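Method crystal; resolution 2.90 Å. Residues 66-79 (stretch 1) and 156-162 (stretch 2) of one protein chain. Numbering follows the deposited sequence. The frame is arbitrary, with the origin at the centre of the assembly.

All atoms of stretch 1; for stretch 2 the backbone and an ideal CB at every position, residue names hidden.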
# COMPACT_ATOMS: atom_id res chain seq x y z
N ASN B 66 37.52 15.12 43.74
CA ASN B 66 36.07 15.13 43.70
C ASN B 66 35.49 13.95 42.93
O ASN B 66 36.21 13.28 42.19
CB ASN B 66 35.51 16.47 43.23
CG ASN B 66 35.69 16.78 41.78
OD1 ASN B 66 35.01 16.24 40.91
ND2 ASN B 66 36.56 17.74 41.50
N LYS B 67 34.20 13.66 43.16
CA LYS B 67 33.42 12.62 42.47
C LYS B 67 32.14 13.33 42.07
O LYS B 67 31.55 14.01 42.90
CB LYS B 67 33.14 11.39 43.37
CG LYS B 67 34.39 10.68 43.94
CD LYS B 67 35.29 10.00 42.91
CE LYS B 67 36.73 9.90 43.34
NZ LYS B 67 37.24 8.50 43.27
N ASP B 68 31.76 13.28 40.79
CA ASP B 68 30.57 13.96 40.30
C ASP B 68 29.28 13.32 40.83
O ASP B 68 29.08 12.10 40.67
CB ASP B 68 30.57 14.05 38.77
CG ASP B 68 29.40 14.78 38.13
OD1 ASP B 68 28.82 15.67 38.78
OD2 ASP B 68 29.07 14.47 36.96
N LEU B 69 28.44 14.16 41.48
CA LEU B 69 27.14 13.76 42.05
C LEU B 69 26.00 14.27 41.16
O LEU B 69 24.83 14.07 41.49
CB LEU B 69 26.94 14.32 43.46
CG LEU B 69 27.97 14.06 44.57
CD1 LEU B 69 27.51 14.71 45.84
CD2 LEU B 69 28.16 12.57 44.83
N GLY B 70 26.35 14.91 40.05
CA GLY B 70 25.40 15.53 39.13
C GLY B 70 24.24 14.66 38.68
O GLY B 70 23.13 15.16 38.49
N GLU B 71 24.50 13.36 38.51
CA GLU B 71 23.50 12.41 38.02
C GLU B 71 22.53 11.97 39.10
O GLU B 71 21.61 11.19 38.83
CB GLU B 71 24.20 11.22 37.36
CG GLU B 71 24.50 11.43 35.88
CD GLU B 71 24.83 10.14 35.15
OE1 GLU B 71 25.94 10.06 34.58
OE2 GLU B 71 24.00 9.20 35.18
N GLY B 72 22.73 12.48 40.31
CA GLY B 72 21.90 12.16 41.45
C GLY B 72 20.98 13.27 41.89
O GLY B 72 20.36 13.15 42.94
N PHE B 73 20.89 14.36 41.12
CA PHE B 73 20.00 15.48 41.43
C PHE B 73 18.89 15.53 40.40
O PHE B 73 19.15 15.69 39.21
CB PHE B 73 20.76 16.81 41.57
CG PHE B 73 21.52 16.96 42.87
CD1 PHE B 73 22.81 16.48 42.99
CD2 PHE B 73 20.95 17.62 43.95
CE1 PHE B 73 23.52 16.63 44.19
CE2 PHE B 73 21.66 17.78 45.14
CZ PHE B 73 22.94 17.27 45.26
N SER B 74 17.64 15.26 40.85
CA SER B 74 16.42 15.19 40.05
C SER B 74 16.32 16.33 39.04
O SER B 74 16.04 16.09 37.85
CB SER B 74 15.20 15.25 40.96
OG SER B 74 14.36 14.13 40.75
N ILE B 75 16.52 17.57 39.54
CA ILE B 75 16.38 18.79 38.78
C ILE B 75 17.54 19.79 39.01
O ILE B 75 18.08 19.91 40.11
CB ILE B 75 14.99 19.42 39.04
CG1 ILE B 75 14.73 19.61 40.56
CG2 ILE B 75 13.89 18.58 38.34
CD1 ILE B 75 13.75 20.57 40.89
N GLN B 76 17.88 20.50 37.93
CA GLN B 76 18.96 21.48 37.88
C GLN B 76 18.78 22.61 38.87
O GLN B 76 17.66 23.11 39.00
CB GLN B 76 19.15 21.98 36.45
CG GLN B 76 19.71 20.92 35.51
CD GLN B 76 20.96 20.29 36.05
OE1 GLN B 76 21.99 20.96 36.20
NE2 GLN B 76 20.87 19.03 36.46
N PRO B 77 19.86 23.01 39.56
CA PRO B 77 19.74 24.03 40.61
C PRO B 77 19.28 25.40 40.16
O PRO B 77 18.88 26.21 40.99
CB PRO B 77 21.13 24.06 41.23
CG PRO B 77 22.03 23.50 40.23
CD PRO B 77 21.24 22.48 39.51
N ILE B 78 19.27 25.67 38.88
CA ILE B 78 18.81 26.99 38.45
C ILE B 78 17.27 27.08 38.40
O ILE B 78 16.72 28.08 37.92
CB ILE B 78 19.48 27.40 37.12
CG1 ILE B 78 19.20 26.38 36.01
CG2 ILE B 78 20.98 27.61 37.35
CD1 ILE B 78 18.15 26.80 35.08
N ASN B 79 16.59 26.01 38.84
CA ASN B 79 15.14 25.93 38.87
C ASN B 79 14.66 26.32 40.23
O ASN B 79 13.52 26.76 40.36
CB ASN B 79 14.68 24.54 38.52
CG ASN B 79 14.52 24.34 37.05
OD1 ASN B 79 13.60 24.87 36.41
ND2 ASN B 79 15.40 23.55 36.51
N UNK B 156 27.45 28.65 34.85
CA UNK B 156 26.99 27.28 34.97
C UNK B 156 26.94 26.77 36.39
O UNK B 156 27.26 27.51 37.32
CB UNK B 156 27.89 26.36 34.14
N UNK B 157 26.49 25.51 36.56
CA UNK B 157 26.42 24.82 37.84
C UNK B 157 27.09 23.43 37.76
O UNK B 157 27.48 22.98 36.67
CB UNK B 157 24.96 24.68 38.28
N UNK B 158 27.23 22.78 38.94
CA UNK B 158 27.79 21.44 39.15
C UNK B 158 27.35 20.92 40.51
O UNK B 158 26.96 21.72 41.37
CB UNK B 158 29.32 21.46 39.05
N UNK B 159 27.41 19.59 40.71
CA UNK B 159 27.09 18.91 41.97
C UNK B 159 28.22 17.95 42.23
O UNK B 159 28.44 17.04 41.43
CB UNK B 159 25.74 18.19 41.92
N UNK B 160 29.01 18.18 43.31
CA UNK B 160 30.15 17.32 43.60
C UNK B 160 30.30 16.96 45.07
O UNK B 160 29.85 17.70 45.96
CB UNK B 160 31.43 18.00 43.12
N UNK B 161 30.98 15.84 45.31
CA UNK B 161 31.45 15.41 46.61
C UNK B 161 32.93 15.78 46.48
O UNK B 161 33.63 15.20 45.63
CB UNK B 161 31.19 13.94 46.92
N UNK B 162 33.39 16.76 47.28
CA UNK B 162 34.74 17.27 47.24
C UNK B 162 35.45 17.18 48.57
O UNK B 162 34.81 17.26 49.62
CB UNK B 162 34.73 18.72 46.76

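Position 156 precedes the strand. Its ideal CB points away from stretch 1 and has none of its atoms within 5.5 Å. Phi and psi of -85° and 179° are open to most residues, so little can be predicted. The residue is Gly156, which makes no contact here.

Position 157 begins the strand, and its CB points toward stretch 1. The ideal CB lies 3.7 Å from Pro77 CG, with Ile78 CG2 at 5.0 Å and Gln76 OE1 at 5.2 Å. The surroundings are mostly apolar with one amide nearby. A small or beta-branched side chain would suit, such as valine, threonine or alanine. The residue is Thr157, with chi1 in p. Its OG1 packs 3.4 Å from Pro77 CG, and its CG2 lies 3.8 Å from Ile78 CG2.

Position 158 points away, and its ideal CB meets nothing of stretch 1 within 5.5 Å. Many side chains would fit. The residue is Gln158, which makes no contact with stretch 1.

Position 159 points toward stretch 1 in a tight spot. The ideal CB is 3.5 Å from Phe73 CE1, 3.8 Å from Gly70 N and 4.0 Å from Leu69 C. Little room remains, so a small residue is expected: alanine, glycine or perhaps serine. The residue is Ala159. Its CB touches Phe73 CE1 at 3.6 Å and lies 4.3 Å from Leu69 CB. Just past the strand of stretch 1, Leu69 N donates to Ala159 O at 2.9 Å. A water accepts from Ala159 N at 3.0 Å and donates to Asp68 OD1 at 3.0 Å, linking the two residues.

Position 160 faces Asp68 in an antiparallel, non-hydrogen-bonded pair. Its CB lies on the sheet face that carries Asn66 and Asp68, 4.4 Å from Asn66 CB. The extended backbone favours beta-branched residues, though a polar one could also answer these neighbours. The residue is Ile160. Its CG2 approaches Asn66 OD1 at 3.9 Å.

Position 161 pairs with Lys67 through two backbone hydrogen bonds: its O accepts from Lys67 N (3.0 Å), and its N donates to Lys67 O (3.1 Å). The CB turns to the face of Lys67, and the ideal CB is 3.9 Å from Leu69 CD1. An aliphatic side chain such as leucine, isoleucine, valine or methionine would suit. The residue is Leu161, whose CB packs 4.0 Å from Leu69 CD2.

Position 162 pairs with Asn66 without hydrogen bonds between them. Its ideal CB is 4.3 Å from Asn66 CB. The extended backbone suits beta-branched residues, and the polar Asn66 beside it suits polar ones. The residue is Asn162, whose side chain packs against Asn66 CB.

Stretch 2 (156-162) GTQAILN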
# COMPACT_ATOMS: atom_id res chain seq x y z
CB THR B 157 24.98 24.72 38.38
OG1 THR B 157 24.24 23.78 37.61
CG2 THR B 157 24.27 26.08 38.46
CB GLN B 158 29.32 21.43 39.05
CG GLN B 158 30.06 21.95 40.28
CD GLN B 158 31.56 21.80 40.17
OE1 GLN B 158 32.10 21.19 39.24
NE2 GLN B 158 32.27 22.34 41.13
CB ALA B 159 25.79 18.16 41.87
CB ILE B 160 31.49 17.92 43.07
CG1 ILE B 160 31.79 19.32 43.64
CG2 ILE B 160 31.55 17.92 41.56
CD1 ILE B 160 33.15 19.78 43.47
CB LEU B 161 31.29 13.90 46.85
CG LEU B 161 32.13 13.31 47.98
CD1 LEU B 161 31.72 13.81 49.31
CD2 LEU B 161 32.05 11.81 47.98
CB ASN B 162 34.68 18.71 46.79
CG ASN B 162 35.99 19.38 46.49
OD1 ASN B 162 36.52 20.12 47.33
ND2 ASN B 162 36.48 19.21 45.26
O HOH W 1 27.79 18.35 37.97
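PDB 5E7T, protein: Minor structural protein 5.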